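Local coordinates for conserved hypothetical protein BT1257 (Bacteroides thetaiotaomicron, PDB 2FG1) that is of unknown function but has a macro-domain fold and, judging from relatives, may remove ADP-ribose from thymidine in DNA, at residues E62-F70 with V79-G87. Sequence-based numbering, arbitrary orientation. Where two conformers were deposited one is given.
Sequences EFTLGAVQF and VANMIGQHG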
ATOM      1  N   GLU A  62       2.802 -13.490  11.458  1.00 23.49           N
ATOM      2  CA  GLU A  62       1.964 -12.284  11.385  0.60 23.86           C
ATOM      3  C   GLU A  62       1.540 -11.985   9.941  1.00 23.07           C
ATOM      4  O   GLU A  62       1.581 -10.839   9.495  1.00 22.81           O
ATOM      5  CB  GLU A  62       2.666 -11.073  12.022  0.60 24.05           C
ATOM      6  CG  GLU A  62       3.015 -11.265  13.493  0.60 26.31           C
ATOM      7  CD  GLU A  62       3.863 -10.139  14.064  0.60 26.14           C
ATOM      8  OE1 GLU A  62       3.507  -8.951  13.882  0.60 30.30           O
ATOM      9  OE2 GLU A  62       4.887 -10.444  14.706  0.60 29.77           O
ATOM     10  N   PHE A  63       1.142 -13.025   9.216  1.00 21.80           N
ATOM     11  CA  PHE A  63       0.643 -12.861   7.862  1.00 21.08           C
ATOM     12  C   PHE A  63      -0.867 -12.717   7.965  1.00 21.43           C
ATOM     13  O   PHE A  63      -1.627 -13.648   7.681  1.00 22.46           O
ATOM     14  CB  PHE A  63       1.045 -14.035   6.960  1.00 20.71           C
ATOM     15  CG  PHE A  63       0.841 -13.758   5.496  1.00 19.66           C
ATOM     16  CD1 PHE A  63       1.823 -13.095   4.762  1.00 19.15           C
ATOM     17  CD2 PHE A  63      -0.332 -14.142   4.853  1.00 20.43           C
ATOM     18  CE1 PHE A  63       1.635 -12.815   3.425  1.00 19.29           C
ATOM     19  CE2 PHE A  63      -0.526 -13.873   3.515  1.00 21.13           C
ATOM     20  CZ  PHE A  63       0.456 -13.213   2.795  1.00 20.35           C
ATOM     21  N   THR A  64      -1.283 -11.537   8.410  1.00 20.91           N
ATOM     22  CA  THR A  64      -2.667 -11.303   8.809  1.00 20.86           C
ATOM     23  C   THR A  64      -3.140  -9.959   8.270  1.00 19.78           C
ATOM     24  O   THR A  64      -2.343  -9.048   8.038  1.00 19.33           O
ATOM     25  CB  THR A  64      -2.832 -11.316  10.357  1.00 21.47           C
ATOM     26  OG1 THR A  64      -1.872 -10.443  10.962  1.00 23.01           O
ATOM     27  CG2 THR A  64      -2.632 -12.716  10.903  1.00 23.10           C
ATOM     28  N   LEU A  65      -4.451  -9.841   8.085  1.00 19.28           N
ATOM     29  CA  LEU A  65      -5.063  -8.567   7.729  1.00 18.81           C
ATOM     30  C   LEU A  65      -4.629  -7.485   8.714  1.00 18.52           C
ATOM     31  O   LEU A  65      -4.708  -7.689   9.941  1.00 18.77           O
ATOM     32  CB  LEU A  65      -6.589  -8.696   7.725  1.00 18.83           C
ATOM     33  CG  LEU A  65      -7.166  -9.477   6.541  1.00 19.46           C
ATOM     34  CD1 LEU A  65      -8.589  -9.912   6.857  1.00 20.97           C
ATOM     35  CD2 LEU A  65      -7.129  -8.661   5.260  1.00 20.55           C
ATOM     36  N   GLY A  66      -4.167  -6.352   8.188  1.00 18.37           N
ATOM     37  CA  GLY A  66      -3.700  -5.262   9.035  1.00 18.47           C
ATOM     38  C   GLY A  66      -2.195  -5.212   9.207  1.00 18.38           C
ATOM     39  O   GLY A  66      -1.675  -4.198   9.658  1.00 19.08           O
ATOM     40  N   ALA A  67      -1.497  -6.288   8.830  1.00 18.34           N
ATOM     41  CA  ALA A  67      -0.039  -6.346   8.953  1.00 18.38           C
ATOM     42  C   ALA A  67       0.657  -5.716   7.748  1.00 18.30           C
ATOM     43  O   ALA A  67       0.087  -5.634   6.650  1.00 18.13           O
ATOM     44  CB  ALA A  67       0.435  -7.789   9.151  1.00 18.95           C
ATOM     45  N   VAL A  68       1.898  -5.280   7.950  1.00 18.08           N
ATOM     46  CA  VAL A  68       2.679  -4.631   6.900  1.00 18.35           C
ATOM     47  C   VAL A  68       4.109  -5.142   6.947  1.00 18.42           C
ATOM     48  O   VAL A  68       4.695  -5.271   8.030  1.00 18.97           O
ATOM     49  CB  VAL A  68       2.693  -3.081   7.076  1.00 18.29           C
ATOM     50  CG1 VAL A  68       3.435  -2.410   5.918  1.00 18.56           C
ATOM     51  CG2 VAL A  68       1.277  -2.529   7.190  1.00 19.20           C
ATOM     52  N   GLN A  69       4.677  -5.377   5.762  1.00 18.49           N
ATOM     53  CA  GLN A  69       6.089  -5.695   5.591  1.00 18.44           C
ATOM     54  C   GLN A  69       6.749  -4.574   4.808  1.00 18.62           C
ATOM     55  O   GLN A  69       6.260  -4.196   3.738  1.00 18.62           O
ATOM     56  CB  GLN A  69       6.212  -7.001   4.816  1.00 18.61           C
ATOM     57  CG  GLN A  69       7.623  -7.432   4.470  1.00 18.64           C
ATOM     58  CD  GLN A  69       7.601  -8.661   3.606  1.00 18.43           C
ATOM     59  OE1 GLN A  69       6.968  -8.677   2.557  1.00 18.46           O
ATOM     60  NE2 GLN A  69       8.303  -9.707   4.038  1.00 18.18           N
ATOM     61  N   PHE A  70       7.851  -4.041   5.340  1.00 18.56           N
ATOM     62  CA  PHE A  70       8.595  -2.967   4.687  1.00 18.86           C
ATOM     63  C   PHE A  70       9.865  -3.526   4.075  1.00 18.97           C
ATOM     64  O   PHE A  70      10.651  -4.187   4.762  1.00 19.74           O
ATOM     65  CB  PHE A  70       8.943  -1.852   5.688  1.00 19.06           C
ATOM     66  CG  PHE A  70       7.733  -1.203   6.314  1.00 19.02           C
ATOM     67  CD1 PHE A  70       7.143  -0.088   5.728  1.00 19.47           C
ATOM     68  CD2 PHE A  70       7.181  -1.708   7.490  1.00 20.32           C
ATOM     69  CE1 PHE A  70       6.017   0.510   6.309  1.00 18.75           C
ATOM     70  CE2 PHE A  70       6.053  -1.113   8.072  1.00 19.84           C
ATOM     71  CZ  PHE A  70       5.482   0.000   7.480  1.00 19.35           C
ATOM     72  N   VAL A  79       9.238  -0.259  -0.127  1.00 18.31           N
ATOM     73  CA  VAL A  79       7.894  -0.675  -0.512  1.00 18.42           C
ATOM     74  C   VAL A  79       7.222  -1.294   0.703  1.00 18.46           C
ATOM     75  O   VAL A  79       7.829  -2.122   1.393  1.00 18.91           O
ATOM     76  CB  VAL A  79       7.923  -1.683  -1.697  1.00 18.24           C
ATOM     77  CG1 VAL A  79       6.516  -2.241  -1.992  1.00 19.61           C
ATOM     78  CG2 VAL A  79       8.533  -1.047  -2.936  1.00 18.73           C
ATOM     79  N   ALA A  80       5.984  -0.880   0.981  1.00 18.07           N
ATOM     80  CA  ALA A  80       5.194  -1.430   2.069  1.00 18.01           C
ATOM     81  C   ALA A  80       4.150  -2.371   1.493  1.00 18.36           C
ATOM     82  O   ALA A  80       3.204  -1.935   0.822  1.00 18.38           O
ATOM     83  CB  ALA A  80       4.535  -0.298   2.855  1.00 18.76           C
ATOM     84  N   ASN A  81       4.338  -3.665   1.747  1.00 17.97           N
ATOM     85  CA  ASN A  81       3.371  -4.695   1.354  1.00 18.06           C
ATOM     86  C   ASN A  81       2.322  -4.757   2.471  1.00 18.12           C
ATOM     87  O   ASN A  81       2.604  -5.267   3.546  1.00 18.18           O
ATOM     88  CB  ASN A  81       4.059  -6.069   1.229  1.00 17.89           C
ATOM     89  CG  ASN A  81       5.097  -6.141   0.111  1.00 17.79           C
ATOM     90  OD1 ASN A  81       4.982  -5.503  -0.926  1.00 18.01           O
ATOM     91  ND2 ASN A  81       6.096  -7.014   0.302  1.00 17.75           N
HETATM   92  N   MSE A  82       1.135  -4.206   2.215  1.00 17.94           N
HETATM   93  CA  MSE A  82       0.113  -4.038   3.248  1.00 18.43           C
HETATM   94  C   MSE A  82      -0.983  -5.065   3.059  1.00 17.94           C
HETATM   95  O   MSE A  82      -1.663  -5.047   2.043  1.00 17.99           O
HETATM   96  CB  MSE A  82      -0.524  -2.644   3.137  1.00 18.33           C
HETATM   97  CG  MSE A  82       0.462  -1.466   3.245  1.00 18.35           C
HETATM   98 SE   MSE A  82      -0.428   0.265   3.371  0.90 22.09          SE
HETATM   99  CE  MSE A  82      -1.484   0.212   1.728  1.00 19.93           C
ATOM    100  N   ILE A  83      -1.184  -5.953   4.029  1.00 17.84           N
ATOM    101  CA  ILE A  83      -2.224  -6.971   3.853  1.00 18.40           C
ATOM    102  C   ILE A  83      -3.584  -6.363   4.178  1.00 18.41           C
ATOM    103  O   ILE A  83      -3.950  -6.219   5.347  1.00 18.53           O
ATOM    104  CB  ILE A  83      -1.958  -8.250   4.672  1.00 18.33           C
ATOM    105  CG1 ILE A  83      -0.587  -8.839   4.320  1.00 19.36           C
ATOM    106  CG2 ILE A  83      -3.065  -9.275   4.404  1.00 18.47           C
ATOM    107  CD1 ILE A  83      -0.250 -10.097   5.111  1.00 19.93           C
ATOM    108  N   GLY A  84      -4.325  -6.001   3.130  1.00 18.67           N
ATOM    109  CA  GLY A  84      -5.561  -5.234   3.292  1.00 19.00           C
ATOM    110  C   GLY A  84      -6.771  -5.744   2.544  1.00 19.09           C
ATOM    111  O   GLY A  84      -7.796  -5.066   2.491  1.00 19.30           O
ATOM    112  N   GLN A  85      -6.651  -6.924   1.953  1.00 19.21           N
ATOM    113  CA  GLN A  85      -7.803  -7.525   1.308  1.00 19.68           C
ATOM    114  C   GLN A  85      -7.855  -9.019   1.589  1.00 19.66           C
ATOM    115  O   GLN A  85      -6.827  -9.689   1.712  1.00 19.54           O
ATOM    116  CB  GLN A  85      -7.858  -7.200  -0.189  1.00 20.70           C
ATOM    117  CG  GLN A  85      -6.909  -7.992  -1.024  1.00 20.93           C
ATOM    118  CD  GLN A  85      -7.076  -7.721  -2.515  1.00 22.35           C
ATOM    119  OE1 GLN A  85      -6.652  -6.669  -3.009  1.00 24.06           O
ATOM    120  NE2 GLN A  85      -7.673  -8.674  -3.238  1.00 22.61           N
ATOM    121  N   HIS A  86      -9.079  -9.514   1.721  1.00 19.19           N
ATOM    122  CA  HIS A  86      -9.329 -10.901   2.060  1.00 19.72           C
ATOM    123  C   HIS A  86      -9.614 -11.684   0.790  1.00 19.95           C
ATOM    124  O   HIS A  86     -10.611 -11.434   0.109  1.00 20.23           O
ATOM    125  CB  HIS A  86     -10.512 -10.984   3.020  1.00 20.00           C
ATOM    126  CG  HIS A  86     -10.847 -12.378   3.440  1.00 20.67           C
ATOM    127  ND1 HIS A  86      -9.925 -13.222   4.024  1.00 20.44           N
ATOM    128  CD2 HIS A  86     -12.003 -13.078   3.360  1.00 22.43           C
ATOM    129  CE1 HIS A  86     -10.503 -14.380   4.293  1.00 21.88           C
ATOM    130  NE2 HIS A  86     -11.760 -14.321   3.895  1.00 22.55           N
ATOM    131  N   GLY A  87      -8.723 -12.614   0.467  1.00 20.58           N
ATOM    132  CA  GLY A  87      -8.827 -13.391  -0.764  1.00 22.30           C
ATOM    133  C   GLY A  87      -8.587 -12.522  -1.985  1.00 23.36           C
ATOM    134  O   GLY A  87      -8.161 -11.362  -1.871  1.00 22.89           O
TER
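Ile83 packs its side chain against Phe63, Thr64, Leu65 and Ala67. Its CB lies 3.5 Å from Thr64 O. CG2 stays beside the same carbonyl and touches Leu65 CD2. CG1 passes near Ala67 O. With chi2 extended (179°), CD1 reaches over the centre of one face of the Phe63 ring in a CH-pi contact, 3.6 Å from the centroid. An alanine in place of Phe63 would probably leave Ile83 CD1 without its aromatic partner and open a gap between it and the rings of helix 48-59. The Ile83 backbone is gripped as well: Gly66 N donates to Ile83 O at 2.9 Å, and Ile83 N donates to Ala67 O. Both bonds are nearly straight. Thr64 to Ala67 form a type II beta turn; at phi 98° a CB on Gly66 would press against Leu65 O, which calls for glycine. Strand pairing then becomes regular and antiparallel. Gln69 and Asn81 make a hydrogen-bonded pair, and their side chains run side by side. Asn81 ND2 donates a hydrogen bond to Gln69 OE1 at 2.9 Å, the amide planes turned 62° apart. Asn81 OD1 is hydrogen-bonded to His26 NE2 on strand 22-29. Val68 CG1 packs on Ala80 CB at 3.9 Å. The hairpin adds strand 68-74 at the edge of the macro-domain sheet. Helix 48-59 covers the face carrying Gln69 and Asn81, and helix 100-117 the face carrying Val68, Phe70 and Met82.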